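Local coordinates for protein alpha,alpha-trehalose-phosphate synthase (UDP-forming) (Burkholderia xenovorans, PDB 5V0T) that belongs to glycosyltransferase family 20 and has the two-domain GT-B fold, at residues R80-Q84 with Y85-F89; D108-D111 with F112-Y115; N119-L122 with A123-V127. All coordinates share one frame; numbering follows the deposited sequence.

Overall arrangement
All three contacts are local, each joining turns within a single helix. Contact 1 lies on helix 79-98. Contacts 2 and 3 share helix 109-126, the next helix in the chain, with centres about 17 Å apart. Contact 1 is buried and holds Tyr86 of the 6-O-phosphono-alpha-D-glucopyranose pocket. It combines tyrosine rings, a salt bridge and a pi-type turn. Contact 2 is partly buried: its capped helix start carries exposed charges, while Phe112 and Tyr115 pack on Phe89 of contact 1. Contact 3, also partly buried, packs on Phe146 and strand 70-78, where Gln125 lies on Trp121, and has an exposed Gln124 bridged by water. Tyr85 of contact 1 touches Asn119 and Leu122 of contact 3.

Contact 1. Residues R80-Q84 with Y85-F89; sequences RDYDQ and YYRGF. With G6P (6-O-phosphono-alpha-D-glucopyranose), chain J.
The rings of Tyr82 and Tyr86 run side by side and point the same way. They are nearly parallel, at 22°, but displaced until little of one lies over the other. Tyr82 CE1 meets Tyr86 CD2 obliquely at 3.3 Å. Arg87 crosses the Tyr82 ring on its CE2 side, with Arg87 CD 3.3 Å from Tyr82 CE2. The Tyr86 ring has O2P of 6-O-phosphono-alpha-D-glucopyranose at its edge, near its plane. Tyr86 OH donates a hydrogen bond to this O2P at 2.6 Å. At the edge of the Tyr85 ring lies the carbonyl oxygen of Asp81. The guanidinium of Arg87 receives Asp83 at its edge. This is a salt bridge, in which Arg87 NH1 lies 2.9 Å from Asp83 OD1. The two flat groups stand at 77°, and NH1 comes to OD1 from above the carboxylate plane. The bend of the arginine chain at chi3 (67°) turns its end toward Asp83 after CG and CD have passed Tyr82.

The helix widens into a pi-type turn here. Tyr82 O accepts from two amides, Tyr86 N at 3.2 Å and Arg87 N at 2.9 Å. The bond from Arg87 is nearly straight along the carbonyl, while Tyr86 N sits above the carbonyl plane. Phe89 N likewise reaches five residues back, to Gln84 O.

Outside the contact, Asp317 accepts from Tyr82 OH and, through its carbonyl, from Arg87 NH2. Arg117 makes a salt bridge to Asp81 and a hydrogen bond to Gln84 OE1, and Tyr85 OH bonds Asn17. The ligand is also hydrogen-bonded to Arg18, Asp140 and Arg315.

Tyr86 thus gives a hydroxyl donor to a phosphate oxygen that probably carries negative charge. Tyr82 lies against its ring as a second-shell neighbour, and the Asp83-Arg87 ion pair flanks Tyr82.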
loop_
_atom_site.group_PDB
_atom_site.type_symbol
_atom_site.label_atom_id
_atom_site.label_comp_id
_atom_site.label_asym_id
_atom_site.label_seq_id
_atom_site.Cartn_x
_atom_site.Cartn_y
_atom_site.Cartn_z
ATOM N N ARG A 80 23.402 10.154 5.996
ATOM C CA ARG A 80 22.871 11.476 5.691
ATOM C C ARG A 80 21.816 11.407 4.589
ATOM O O ARG A 80 20.811 12.122 4.638
ATOM C CB ARG A 80 24.012 12.410 5.293
ATOM C CG ARG A 80 23.552 13.786 4.890
ATOM C CD ARG A 80 24.643 14.559 4.141
ATOM N NE ARG A 80 24.197 15.920 3.852
ATOM C CZ ARG A 80 24.468 16.576 2.730
ATOM N NH1 ARG A 80 25.190 15.994 1.778
ATOM N NH2 ARG A 80 24.010 17.812 2.560
ATOM N N ASP A 81 22.031 10.550 3.586
ATOM C CA ASP A 81 21.040 10.382 2.529
ATOM C C ASP A 81 19.773 9.720 3.055
ATOM O O ASP A 81 18.654 10.127 2.706
ATOM C CB ASP A 81 21.645 9.568 1.388
ATOM C CG ASP A 81 22.777 10.302 0.704
ATOM O OD1 ASP A 81 22.865 11.533 0.890
ATOM O OD2 ASP A 81 23.574 9.660 -0.007
ATOM N N TYR A 82 19.934 8.694 3.893
ATOM C CA TYR A 82 18.787 8.047 4.519
ATOM C C TYR A 82 17.972 9.045 5.341
ATOM O O TYR A 82 16.735 9.069 5.260
ATOM C CB TYR A 82 19.284 6.877 5.374
ATOM C CG TYR A 82 18.250 6.203 6.246
ATOM C CD1 TYR A 82 17.333 5.288 5.714
ATOM C CD2 TYR A 82 18.210 6.447 7.611
ATOM C CE1 TYR A 82 16.392 4.648 6.528
ATOM C CE2 TYR A 82 17.268 5.821 8.428
ATOM C CZ TYR A 82 16.360 4.928 7.881
ATOM O OH TYR A 82 15.438 4.317 8.712
ATOM N N ASP A 83 18.650 9.906 6.106
ATOM C CA ASP A 83 17.935 10.854 6.960
ATOM C C ASP A 83 17.204 11.915 6.141
ATOM O O ASP A 83 16.070 12.280 6.470
ATOM C CB ASP A 83 18.900 11.514 7.942
ATOM C CG ASP A 83 19.279 10.602 9.100
ATOM O OD1 ASP A 83 18.493 9.689 9.433
ATOM O OD2 ASP A 83 20.364 10.802 9.679
ATOM N N GLN A 84 17.818 12.413 5.064
ATOM C CA GLN A 84 17.220 13.539 4.348
ATOM C C GLN A 84 16.180 13.074 3.341
ATOM O O GLN A 84 15.097 13.660 3.237
ATOM C CB GLN A 84 18.299 14.362 3.633
ATOM C CG GLN A 84 19.250 15.072 4.567
ATOM C CD GLN A 84 20.433 15.728 3.847
ATOM O OE1 GLN A 84 20.497 15.775 2.619
ATOM N NE2 GLN A 84 21.378 16.227 4.625
ATOM N N TYR A 85 16.501 12.026 2.591
ATOM C CA TYR A 85 15.677 11.592 1.472
ATOM C C TYR A 85 14.535 10.688 1.927
ATOM O O TYR A 85 13.385 10.855 1.494
ATOM C CB TYR A 85 16.574 10.887 0.454
ATOM C CG TYR A 85 15.984 9.743 -0.342
ATOM C CD1 TYR A 85 15.298 9.981 -1.529
ATOM C CD2 TYR A 85 16.183 8.414 0.051
ATOM C CE1 TYR A 85 14.790 8.937 -2.287
ATOM C CE2 TYR A 85 15.672 7.352 -0.701
ATOM C CZ TYR A 85 14.984 7.635 -1.877
ATOM O OH TYR A 85 14.474 6.634 -2.653
ATOM N N TYR A 86 14.824 9.739 2.811
ATOM C CA TYR A 86 13.834 8.731 3.180
ATOM C C TYR A 86 13.094 9.094 4.463
ATOM O O TYR A 86 11.872 9.286 4.439
ATOM C CB TYR A 86 14.523 7.365 3.291
ATOM C CG TYR A 86 13.658 6.236 3.825
ATOM C CD1 TYR A 86 12.817 5.513 2.984
ATOM C CD2 TYR A 86 13.701 5.885 5.168
ATOM C CE1 TYR A 86 12.025 4.464 3.480
ATOM C CE2 TYR A 86 12.929 4.846 5.670
ATOM C CZ TYR A 86 12.096 4.134 4.821
ATOM O OH TYR A 86 11.336 3.104 5.340
ATOM N N ARG A 87 13.807 9.193 5.593
ATOM C CA ARG A 87 13.150 9.613 6.828
ATOM C C ARG A 87 12.647 11.048 6.731
ATOM O O ARG A 87 11.643 11.395 7.362
ATOM C CB ARG A 87 14.106 9.496 8.019
ATOM C CG ARG A 87 14.366 8.086 8.504
ATOM C CD ARG A 87 15.277 8.077 9.734
ATOM N NE ARG A 87 14.649 8.674 10.903
ATOM C CZ ARG A 87 15.054 9.800 11.474
ATOM N NH1 ARG A 87 16.099 10.444 10.981
ATOM N NH2 ARG A 87 14.416 10.275 12.539
ATOM N N GLY A 88 13.335 11.890 5.956
ATOM C CA GLY A 88 13.022 13.300 5.877
ATOM C C GLY A 88 11.904 13.585 4.901
ATOM O O GLY A 88 10.726 13.467 5.248
ATOM N N PHE A 89 12.251 13.943 3.664
ATOM C CA PHE A 89 11.222 14.428 2.758
ATOM C C PHE A 89 10.209 13.344 2.409
ATOM O O PHE A 89 9.005 13.611 2.401
ATOM C CB PHE A 89 11.839 15.006 1.488
ATOM C CG PHE A 89 10.871 15.819 0.687
ATOM C CD1 PHE A 89 10.479 17.088 1.132
ATOM C CD2 PHE A 89 10.350 15.329 -0.498
ATOM C CE1 PHE A 89 9.568 17.844 0.418
ATOM C CE2 PHE A 89 9.459 16.085 -1.241
ATOM C CZ PHE A 89 9.060 17.346 -0.778
HETATM C C1 G6P J . 3.769 1.430 1.251
HETATM C C2 G6P J . 4.511 2.289 0.241
HETATM C C3 G6P J . 5.748 1.552 -0.280
HETATM C C4 G6P J . 6.616 1.128 0.908
HETATM C C5 G6P J . 5.779 0.298 1.883
HETATM C C6 G6P J . 6.638 -0.178 3.056
HETATM O O1 G6P J . 3.342 0.258 0.568
HETATM O O2 G6P J . 3.622 2.639 -0.834
HETATM O O3 G6P J . 6.482 2.463 -1.117
HETATM O O4 G6P J . 7.721 0.325 0.444
HETATM O O5 G6P J . 4.647 1.062 2.328
HETATM O O6 G6P J . 7.260 0.948 3.697
HETATM P P G6P J . 8.865 1.001 3.826
HETATM O O1P G6P J . 9.239 -0.027 4.863
HETATM O O2P G6P J . 9.152 2.426 4.209
HETATM O O3P G6P J . 9.378 0.633 2.452
#

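Contact 2. Residues D108-D111 with F112-Y115; sequences DRHD and FEGY
Glu113 passes the carbonyl oxygen of Arg109. Its CB lies 3.7 Å from Arg109 O and at a similar distance from His110 O. Of the side-chain atoms, Glu113 CG comes closest to Arg109 O, at 3.5 Å, because it is turned to the side of the backbone N (chi1 -72°). From there the chain is extended. Glu113 CD is 4.0 Å and OE1 4.1 Å from Arg109 O, and these are only packing distances. At the tip, Glu113 OE2 comes within 4.2 Å of His110 ND1, obliquely to the imidazole ring. The charged end of Arg109 is farther off, with its NE 6.3 Å from Glu113 OE1. The charged atoms are not in contact, and any attraction is probably weak.

The segment is the first turns of a helix. Asp108 is its N-cap: its OD1 accepts from Asp111 N at 3.1 Å and weakly from His110 N. Both amides would otherwise lack helix carbonyls, and the carboxylate probably also suits the positive end of the helix dipole. Regular backbone bonds follow. Phe112 N bonds Asp108 O, and Glu113 N bonds Arg109 O at 2.9 Å, so this oxygen has an amide donor as well as the glutamate chain beside it.

The exposed residues Arg109, His110 and Glu113 contrast with the aromatic side. Tyr115 OH bonds the carbonyl of Tyr141. The start of helix 109-126 is packed against helix 79-98 through Phe112 and Tyr115 on the ring of Phe89, at inclined planes, and through His110, Asp111 and Gly114 on Gln84.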
loop_
_atom_site.group_PDB
_atom_site.type_symbol
_atom_site.label_atom_id
_atom_site.label_comp_id
_atom_site.label_asym_id
_atom_site.label_seq_id
_atom_site.Cartn_x
_atom_site.Cartn_y
_atom_site.Cartn_z
ATOM N N ASP A 108 11.511 20.394 5.788
ATOM C CA ASP A 108 12.825 20.996 5.986
ATOM C C ASP A 108 13.468 21.161 4.615
ATOM O O ASP A 108 13.628 20.183 3.880
ATOM C CB ASP A 108 13.691 20.141 6.924
ATOM C CG ASP A 108 15.092 20.712 7.124
ATOM O OD1 ASP A 108 15.774 21.007 6.136
ATOM O OD2 ASP A 108 15.527 20.863 8.280
ATOM N N ARG A 109 13.813 22.406 4.274
ATOM C CA ARG A 109 14.406 22.712 2.979
ATOM C C ARG A 109 15.629 21.850 2.700
ATOM O O ARG A 109 15.822 21.371 1.577
ATOM C CB ARG A 109 14.796 24.189 2.949
ATOM C CG ARG A 109 14.199 24.999 1.845
ATOM C CD ARG A 109 14.735 26.416 1.945
ATOM N NE ARG A 109 13.665 27.406 1.908
ATOM C CZ ARG A 109 13.803 28.669 2.297
ATOM N NH1 ARG A 109 12.770 29.495 2.218
ATOM N NH2 ARG A 109 14.965 29.097 2.777
ATOM N N HIS A 110 16.479 21.672 3.713
ATOM C CA HIS A 110 17.694 20.879 3.572
ATOM C C HIS A 110 17.374 19.414 3.290
ATOM O O HIS A 110 18.086 18.743 2.533
ATOM C CB HIS A 110 18.530 21.019 4.848
ATOM C CG HIS A 110 20.000 20.866 4.639
ATOM N ND1 HIS A 110 20.759 21.815 3.987
ATOM C CD2 HIS A 110 20.857 19.884 5.008
ATOM C CE1 HIS A 110 22.019 21.420 3.956
ATOM N NE2 HIS A 110 22.105 20.251 4.566
ATOM N N ASP A 111 16.311 18.888 3.898
ATOM C CA ASP A 111 15.910 17.523 3.570
ATOM C C ASP A 111 15.369 17.435 2.148
ATOM O O ASP A 111 15.654 16.469 1.429
ATOM C CB ASP A 111 14.876 17.011 4.570
ATOM C CG ASP A 111 15.468 16.771 5.932
ATOM O OD1 ASP A 111 16.709 16.655 6.032
ATOM O OD2 ASP A 111 14.696 16.701 6.904
ATOM N N PHE A 112 14.604 18.444 1.718
ATOM C CA PHE A 112 14.093 18.444 0.351
ATOM C C PHE A 112 15.232 18.477 -0.669
ATOM O O PHE A 112 15.179 17.784 -1.695
ATOM C CB PHE A 112 13.146 19.626 0.144
ATOM C CG PHE A 112 12.697 19.789 -1.286
ATOM C CD1 PHE A 112 12.030 18.751 -1.937
ATOM C CD2 PHE A 112 12.951 20.966 -1.976
ATOM C CE1 PHE A 112 11.621 18.889 -3.258
ATOM C CE2 PHE A 112 12.555 21.118 -3.291
ATOM C CZ PHE A 112 11.891 20.088 -3.939
ATOM N N GLU A 113 16.272 19.269 -0.401
ATOM C CA GLU A 113 17.435 19.287 -1.289
ATOM C C GLU A 113 18.125 17.929 -1.334
ATOM O O GLU A 113 18.553 17.480 -2.402
ATOM C CB GLU A 113 18.426 20.358 -0.850
ATOM C CG GLU A 113 17.965 21.764 -1.111
ATOM C CD GLU A 113 18.892 22.785 -0.485
ATOM O OE1 GLU A 113 18.453 23.941 -0.320
ATOM O OE2 GLU A 113 20.048 22.427 -0.153
ATOM N N GLY A 114 18.259 17.269 -0.182
ATOM C CA GLY A 114 18.854 15.939 -0.167
ATOM C C GLY A 114 18.001 14.907 -0.888
ATOM O O GLY A 114 18.524 14.040 -1.594
ATOM N N TYR A 115 16.681 14.985 -0.716
ATOM C CA TYR A 115 15.751 14.182 -1.504
ATOM C C TYR A 115 16.031 14.314 -2.995
ATOM O O TYR A 115 16.117 13.313 -3.721
ATOM C CB TYR A 115 14.328 14.626 -1.175
ATOM C CG TYR A 115 13.202 14.063 -2.019
ATOM C CD1 TYR A 115 12.613 12.846 -1.695
ATOM C CD2 TYR A 115 12.685 14.774 -3.100
ATOM C CE1 TYR A 115 11.538 12.336 -2.430
ATOM C CE2 TYR A 115 11.615 14.272 -3.849
ATOM C CZ TYR A 115 11.050 13.054 -3.507
ATOM O OH TYR A 115 9.981 12.544 -4.225
#

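Contact 3. Residues N119-L122 with A123-V127; sequences NAWL and AQQLV
Ala120 O is gripped twice, by the backbone of Gln124 and by a water. Gln124 N donates to Ala120 O at 3.0 Å, the ordinary helical bond. The water donates to the same Ala120 O at 2.8 Å. That water also accepts from Gln124 NE2 at 2.6 Å, so it links the side-chain amide to the carbonyl one turn earlier. The glutamine chain is bent at chi2 (-44°), which brings its amide back to the water.

Gln125 makes the other side-chain contact, with Trp121. Its CG lies over the centre of one face of the indole, 4.1 Å above the plane. Gln125 CG also touches the backbone of the same residue, at 3.3 Å from Trp121 O. A bend at chi2 (-55°) carries the amide across the indole, the two planes 36° apart. Gln125 OE1 ends 3.5 Å from Trp121 NE1, but the angle is too poor for a hydrogen bond. The indole and the amide are therefore held by packing.

Ala123 N bonds Asn119 O at 2.9 Å, and Leu126 N bonds Leu122 O at 3.1 Å. Ala123 CB rests on Asn119 O.

The helix has unlike sides. Trp121, Leu122 and Gln125 touch Ile75 of strand 70-78. Asn119 ND2 bonds the carbonyl of His142 and that of Tyr115.

The chemistry differs accordingly. Leu122, Ala123 and Leu126 lie against Phe146 of helix 146-152, while Gln124 faces solvent with the water. That water, held by Gln124 NE2, is a second donor to Ala120 O. On the side facing strand 70-78, the aliphatic part of Gln125 shields a face of the indole.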
loop_
_atom_site.group_PDB
_atom_site.type_symbol
_atom_site.label_atom_id
_atom_site.label_comp_id
_atom_site.label_asym_id
_atom_site.label_seq_id
_atom_site.Cartn_x
_atom_site.Cartn_y
_atom_site.Cartn_z
ATOM N N ASN A 119 17.866 11.320 -5.423
ATOM C CA ASN A 119 17.279 10.894 -6.693
ATOM C C ASN A 119 18.290 10.982 -7.829
ATOM O O ASN A 119 18.391 10.070 -8.660
ATOM C CB ASN A 119 16.047 11.741 -7.016
ATOM C CG ASN A 119 14.768 11.078 -6.580
ATOM O OD1 ASN A 119 14.112 10.406 -7.376
ATOM N ND2 ASN A 119 14.404 11.250 -5.309
ATOM N N ALA A 120 19.052 12.070 -7.887
ATOM C CA ALA A 120 20.037 12.197 -8.954
ATOM C C ALA A 120 21.161 11.175 -8.793
ATOM O O ALA A 120 21.643 10.608 -9.782
ATOM C CB ALA A 120 20.584 13.628 -8.982
ATOM N N TRP A 121 21.595 10.931 -7.551
ATOM C CA TRP A 121 22.659 9.957 -7.301
ATOM C C TRP A 121 22.214 8.540 -7.663
ATOM O O TRP A 121 22.976 7.771 -8.271
ATOM C CB TRP A 121 23.084 10.030 -5.830
ATOM C CG TRP A 121 24.076 8.980 -5.423
ATOM C CD1 TRP A 121 25.408 8.963 -5.701
ATOM C CD2 TRP A 121 23.812 7.802 -4.648
ATOM N NE1 TRP A 121 25.997 7.845 -5.154
ATOM C CE2 TRP A 121 25.038 7.113 -4.504
ATOM C CE3 TRP A 121 22.659 7.263 -4.062
ATOM C CZ2 TRP A 121 25.142 5.907 -3.801
ATOM C CZ3 TRP A 121 22.761 6.071 -3.364
ATOM C CH2 TRP A 121 23.997 5.406 -3.237
ATOM N N LEU A 122 20.983 8.183 -7.299
ATOM C CA LEU A 122 20.439 6.877 -7.656
ATOM C C LEU A 122 20.298 6.737 -9.163
ATOM O O LEU A 122 20.620 5.687 -9.728
ATOM C CB LEU A 122 19.084 6.668 -6.973
ATOM C CG LEU A 122 19.040 6.309 -5.486
ATOM C CD1 LEU A 122 17.593 6.315 -4.987
ATOM C CD2 LEU A 122 19.674 4.944 -5.227
ATOM N N ALA A 123 19.824 7.788 -9.837
ATOM C CA ALA A 123 19.756 7.725 -11.291
ATOM C C ALA A 123 21.140 7.500 -11.897
ATOM O O ALA A 123 21.287 6.719 -12.843
ATOM C CB ALA A 123 19.114 9.002 -11.836
ATOM N N GLN A 124 22.173 8.152 -11.343
ATOM C CA GLN A 124 23.541 7.949 -11.827
ATOM C C GLN A 124 23.993 6.502 -11.651
ATOM O O GLN A 124 24.757 5.976 -12.471
ATOM C CB GLN A 124 24.522 8.875 -11.102
ATOM C CG GLN A 124 24.656 10.276 -11.680
ATOM C CD GLN A 124 24.754 10.298 -13.201
ATOM O OE1 GLN A 124 25.485 9.516 -13.812
ATOM N NE2 GLN A 124 24.008 11.201 -13.815
ATOM N N GLN A 125 23.571 5.858 -10.569
ATOM C CA GLN A 125 23.924 4.460 -10.375
ATOM C C GLN A 125 23.233 3.570 -11.402
ATOM O O GLN A 125 23.800 2.557 -11.828
ATOM C CB GLN A 125 23.563 4.022 -8.952
ATOM C CG GLN A 125 24.252 4.808 -7.858
ATOM C CD GLN A 125 25.757 4.803 -7.995
ATOM O OE1 GLN A 125 26.389 5.854 -7.955
ATOM N NE2 GLN A 125 26.343 3.622 -8.154
ATOM N N LEU A 126 22.018 3.936 -11.816
ATOM C CA LEU A 126 21.276 3.118 -12.768
ATOM C C LEU A 126 21.828 3.247 -14.187
ATOM O O LEU A 126 21.887 2.250 -14.921
ATOM C CB LEU A 126 19.790 3.488 -12.720
ATOM C CG LEU A 126 18.876 2.771 -13.713
ATOM C CD1 LEU A 126 18.878 1.267 -13.429
ATOM C CD2 LEU A 126 17.441 3.360 -13.716
ATOM N N VAL A 127 22.253 4.457 -14.586
ATOM C CA VAL A 127 22.615 4.701 -15.989
ATOM C C VAL A 127 23.558 3.643 -16.561
ATOM O O VAL A 127 23.271 3.125 -17.650
ATOM C CB VAL A 127 23.153 6.131 -16.160
ATOM C CG1 VAL A 127 23.862 6.283 -17.521
ATOM C CG2 VAL A 127 22.002 7.141 -16.027
HETATM O O HOH W 1 22.205 12.005 -12.101
#